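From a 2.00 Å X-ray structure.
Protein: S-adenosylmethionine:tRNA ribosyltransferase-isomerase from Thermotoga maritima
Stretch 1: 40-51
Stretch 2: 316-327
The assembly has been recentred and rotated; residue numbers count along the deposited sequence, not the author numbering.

Stretch 1, residues 40-51: LMVLHRKTQRIE
Stretch 2, residues 316-327: AFAGKDFVMEAY

What fills the apolar centre? Phe322 (chi1 t, chi2 40°) points from helix 320-327 into the hairpin of two strands, the first through Leu43 and the second through Ile50. Leu43 (m, p) places CD2 over one ring face, with Leu43 CB 3.8 Å from Phe322 CE2, and Gln48 NE2 lies over the opposite face, 3.6 Å from Phe322 CD2. Ile50 (m, t) approaches obliquely, CG1 to Phe322 CE1 being 3.5 Å. One turn on, Ala326 CB meets Leu43 CD2 at 3.8 Å and Ile50 CD1 at 4.1 Å, while Met41 (t, t, m) brings SD to 3.9 Å from Ala326 CB.

How are the backbones set? The helix axis runs 10.4 Å from each strand axis at closest approach, at 156° to the first strand's direction and 28° to the second's. CA atoms pair Arg45 with Ala318 at 6.1 Å, Gln48 with Phe322 at 7.3 Å and Ile50 with Ala326 at 7.3 Å. Val42 N donates to Glu51 O at 2.9 Å and Glu51 N to Val42 O at 2.8 Å; residues 45-47 have helical phi/psi, and Gln48 turns at 67/21.

How does Arg45 reach the other stretch? Its m, t, m side chain starts sideways, but its guanidinium lies flat on Phe317 (chi1 t, chi2 76°), centres 4.1 Å apart and planes at 18°, an off-centre cation-pi contact. Arg45 NH2 also donates to Phe317 O at 3.0 Å, anchoring the charged group to the backbone.

What closes the polar edge? Gln48 (m, m, chi3 -76°) donates from NE2 to Arg45 O at 2.8 Å, bracing the turn, and to a water 3.0 Å from NE2; that water donates to Ala318 O, 2.7 Å from its oxygen. Gly319, phi/psi 103/130, separates two helical segments and occupies the N-cap position of the second; a CB there would jam against the preceding carbonyl.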

# COMPACT_ATOMS: atom_id res chain seq x y z
N LEU B 40 -17.54 5.41 -5.89
CA LEU B 40 -18.17 5.89 -4.66
C LEU B 40 -19.56 5.30 -4.62
O LEU B 40 -20.40 5.69 -5.43
CB LEU B 40 -18.28 7.43 -4.65
CG LEU B 40 -18.99 8.13 -3.47
CD1 LEU B 40 -18.20 7.95 -2.19
CD2 LEU B 40 -19.24 9.60 -3.70
N MET B 41 -19.80 4.39 -3.68
CA MET B 41 -21.14 3.91 -3.40
C MET B 41 -21.78 4.87 -2.38
O MET B 41 -21.20 5.15 -1.36
CB MET B 41 -21.12 2.50 -2.80
CG MET B 41 -22.51 1.89 -2.69
SD MET B 41 -22.52 0.18 -2.14
CE MET B 41 -21.75 -0.68 -3.49
N VAL B 42 -23.00 5.32 -2.67
CA VAL B 42 -23.72 6.22 -1.80
C VAL B 42 -24.92 5.51 -1.20
O VAL B 42 -25.78 5.01 -1.94
CB VAL B 42 -24.17 7.48 -2.56
CG1 VAL B 42 -24.83 8.46 -1.63
CG2 VAL B 42 -22.96 8.18 -3.24
N LEU B 43 -24.98 5.55 0.12
CA LEU B 43 -26.04 4.97 0.92
C LEU B 43 -26.88 6.07 1.59
O LEU B 43 -26.36 6.92 2.30
CB LEU B 43 -25.43 4.07 2.01
CG LEU B 43 -25.14 2.61 1.61
CD1 LEU B 43 -24.28 2.51 0.45
CD2 LEU B 43 -24.56 1.89 2.77
N HIS B 44 -28.18 6.04 1.32
CA HIS B 44 -29.13 6.99 1.88
C HIS B 44 -29.92 6.25 2.95
O HIS B 44 -30.81 5.45 2.65
CB HIS B 44 -30.07 7.50 0.78
CG HIS B 44 -29.39 8.21 -0.35
ND1 HIS B 44 -29.23 9.58 -0.38
CD2 HIS B 44 -28.84 7.74 -1.50
CE1 HIS B 44 -28.62 9.92 -1.50
NE2 HIS B 44 -28.38 8.83 -2.20
N ARG B 45 -29.60 6.49 4.21
CA ARG B 45 -30.12 5.60 5.26
C ARG B 45 -31.62 5.62 5.43
O ARG B 45 -32.21 4.57 5.57
CB ARG B 45 -29.49 5.91 6.61
CG ARG B 45 -28.01 5.56 6.71
CD ARG B 45 -27.40 6.15 7.95
NE ARG B 45 -27.26 7.60 7.90
CZ ARG B 45 -26.81 8.31 8.92
NH1 ARG B 45 -26.69 9.61 8.82
NH2 ARG B 45 -26.48 7.71 10.06
N LYS B 46 -32.23 6.79 5.43
CA LYS B 46 -33.68 6.87 5.67
C LYS B 46 -34.53 6.31 4.53
O LYS B 46 -35.56 5.68 4.75
CB LYS B 46 -34.08 8.30 5.96
CG LYS B 46 -33.49 8.88 7.27
CD LYS B 46 -33.47 10.42 7.19
CE LYS B 46 -34.01 11.11 8.46
NZ LYS B 46 -32.94 11.66 9.36
N THR B 47 -34.10 6.53 3.30
CA THR B 47 -34.84 6.04 2.16
C THR B 47 -34.38 4.66 1.74
O THR B 47 -35.07 4.01 0.99
CB THR B 47 -34.70 6.98 0.97
OG1 THR B 47 -33.33 7.05 0.59
CG2 THR B 47 -35.07 8.40 1.35
N GLN B 48 -33.22 4.23 2.22
CA GLN B 48 -32.59 2.94 1.86
C GLN B 48 -32.14 2.86 0.40
O GLN B 48 -31.89 1.79 -0.15
CB GLN B 48 -33.49 1.75 2.21
CG GLN B 48 -33.91 1.72 3.67
CD GLN B 48 -32.87 1.04 4.54
OE1 GLN B 48 -32.76 -0.18 4.53
NE2 GLN B 48 -32.10 1.83 5.26
N ARG B 49 -31.96 4.02 -0.21
CA ARG B 49 -31.48 4.07 -1.56
C ARG B 49 -29.95 3.90 -1.61
O ARG B 49 -29.20 4.45 -0.80
CB ARG B 49 -31.86 5.40 -2.18
CG ARG B 49 -31.49 5.50 -3.62
CD ARG B 49 -31.69 6.92 -4.20
NE ARG B 49 -31.33 6.87 -5.61
CZ ARG B 49 -31.02 7.91 -6.37
NH1 ARG B 49 -31.04 9.14 -5.89
NH2 ARG B 49 -30.70 7.69 -7.64
N ILE B 50 -29.52 3.07 -2.57
CA ILE B 50 -28.09 2.87 -2.85
C ILE B 50 -27.80 3.36 -4.28
O ILE B 50 -28.53 3.02 -5.23
CB ILE B 50 -27.70 1.38 -2.69
CG1 ILE B 50 -28.04 0.89 -1.28
CG2 ILE B 50 -26.22 1.17 -2.92
CD1 ILE B 50 -27.69 -0.59 -1.06
N GLU B 51 -26.73 4.14 -4.43
CA GLU B 51 -26.28 4.58 -5.75
C GLU B 51 -24.83 4.26 -6.00
O GLU B 51 -24.01 4.13 -5.07
CB GLU B 51 -26.39 6.09 -5.91
CG GLU B 51 -27.74 6.71 -5.65
CD GLU B 51 -27.67 8.20 -5.89
OE1 GLU B 51 -27.61 8.99 -4.93
OE2 GLU B 51 -27.61 8.54 -7.06
N ALA B 316 -22.94 0.12 12.44
CA ALA B 316 -23.65 0.88 13.44
C ALA B 316 -24.14 2.17 12.78
O ALA B 316 -25.21 2.66 13.09
CB ALA B 316 -22.78 1.19 14.63
N PHE B 317 -23.33 2.74 11.89
CA PHE B 317 -23.68 4.07 11.33
C PHE B 317 -24.84 3.99 10.31
O PHE B 317 -25.74 4.81 10.31
CB PHE B 317 -22.46 4.70 10.66
CG PHE B 317 -22.70 6.12 10.28
CD1 PHE B 317 -22.69 7.11 11.26
CD2 PHE B 317 -23.00 6.46 8.98
CE1 PHE B 317 -22.96 8.44 10.92
CE2 PHE B 317 -23.27 7.83 8.65
CZ PHE B 317 -23.24 8.79 9.64
N ALA B 318 -24.77 2.98 9.45
CA ALA B 318 -25.70 2.80 8.34
C ALA B 318 -26.88 1.89 8.65
O ALA B 318 -27.87 1.94 7.96
CB ALA B 318 -24.94 2.27 7.17
N GLY B 319 -26.76 1.03 9.67
CA GLY B 319 -27.72 -0.03 9.90
C GLY B 319 -27.11 -1.32 9.43
O GLY B 319 -26.62 -1.38 8.31
N LYS B 320 -27.12 -2.37 10.26
CA LYS B 320 -26.39 -3.59 9.91
C LYS B 320 -26.90 -4.28 8.64
O LYS B 320 -26.12 -4.65 7.76
CB LYS B 320 -26.40 -4.55 11.09
CG LYS B 320 -25.59 -5.84 10.81
CD LYS B 320 -25.86 -6.88 11.86
N ASP B 321 -28.21 -4.49 8.54
CA ASP B 321 -28.71 -5.19 7.35
C ASP B 321 -28.48 -4.36 6.08
O ASP B 321 -28.17 -4.89 5.03
CB ASP B 321 -30.18 -5.52 7.50
CG ASP B 321 -30.46 -6.50 8.65
OD1 ASP B 321 -29.54 -7.25 9.07
OD2 ASP B 321 -31.59 -6.57 9.18
N PHE B 322 -28.63 -3.05 6.18
CA PHE B 322 -28.45 -2.18 5.02
C PHE B 322 -26.98 -2.21 4.58
O PHE B 322 -26.69 -2.32 3.41
CB PHE B 322 -28.90 -0.78 5.42
CG PHE B 322 -28.90 0.25 4.30
CD1 PHE B 322 -29.31 -0.05 3.01
CD2 PHE B 322 -28.54 1.57 4.56
CE1 PHE B 322 -29.34 0.92 2.02
CE2 PHE B 322 -28.56 2.53 3.55
CZ PHE B 322 -28.95 2.19 2.28
N VAL B 323 -26.03 -2.10 5.52
CA VAL B 323 -24.64 -2.06 5.11
C VAL B 323 -24.23 -3.42 4.54
O VAL B 323 -23.45 -3.50 3.57
CB VAL B 323 -23.68 -1.58 6.25
CG1 VAL B 323 -23.18 -2.73 7.09
CG2 VAL B 323 -22.48 -0.90 5.61
N MET B 324 -24.75 -4.50 5.11
CA MET B 324 -24.43 -5.85 4.56
C MET B 324 -24.99 -6.05 3.16
O MET B 324 -24.34 -6.63 2.35
CB MET B 324 -24.86 -6.95 5.54
CG MET B 324 -24.13 -6.83 6.90
SD MET B 324 -22.28 -6.91 6.90
CE MET B 324 -21.60 -5.77 5.74
N GLU B 325 -26.19 -5.54 2.89
CA GLU B 325 -26.77 -5.52 1.54
C GLU B 325 -25.85 -4.72 0.59
O GLU B 325 -25.48 -5.16 -0.49
CB GLU B 325 -28.20 -4.94 1.64
CG GLU B 325 -28.87 -4.49 0.35
CD GLU B 325 -30.34 -4.08 0.55
OE1 GLU B 325 -30.65 -3.24 1.47
N ALA B 326 -25.41 -3.55 1.03
CA ALA B 326 -24.49 -2.70 0.24
C ALA B 326 -23.17 -3.41 -0.08
O ALA B 326 -22.63 -3.30 -1.19
CB ALA B 326 -24.22 -1.39 0.98
N TYR B 327 -22.61 -4.10 0.90
CA TYR B 327 -21.36 -4.83 0.68
C TYR B 327 -21.54 -6.03 -0.27
O TYR B 327 -20.66 -6.33 -1.08
CB TYR B 327 -20.78 -5.33 2.00
CG TYR B 327 -19.86 -4.34 2.64
CD1 TYR B 327 -20.33 -3.09 3.04
CD2 TYR B 327 -18.52 -4.64 2.86
CE1 TYR B 327 -19.45 -2.17 3.67
CE2 TYR B 327 -17.64 -3.72 3.46
CZ TYR B 327 -18.12 -2.49 3.87
OH TYR B 327 -17.26 -1.60 4.49
O HOH W 1 -30.44 1.16 7.65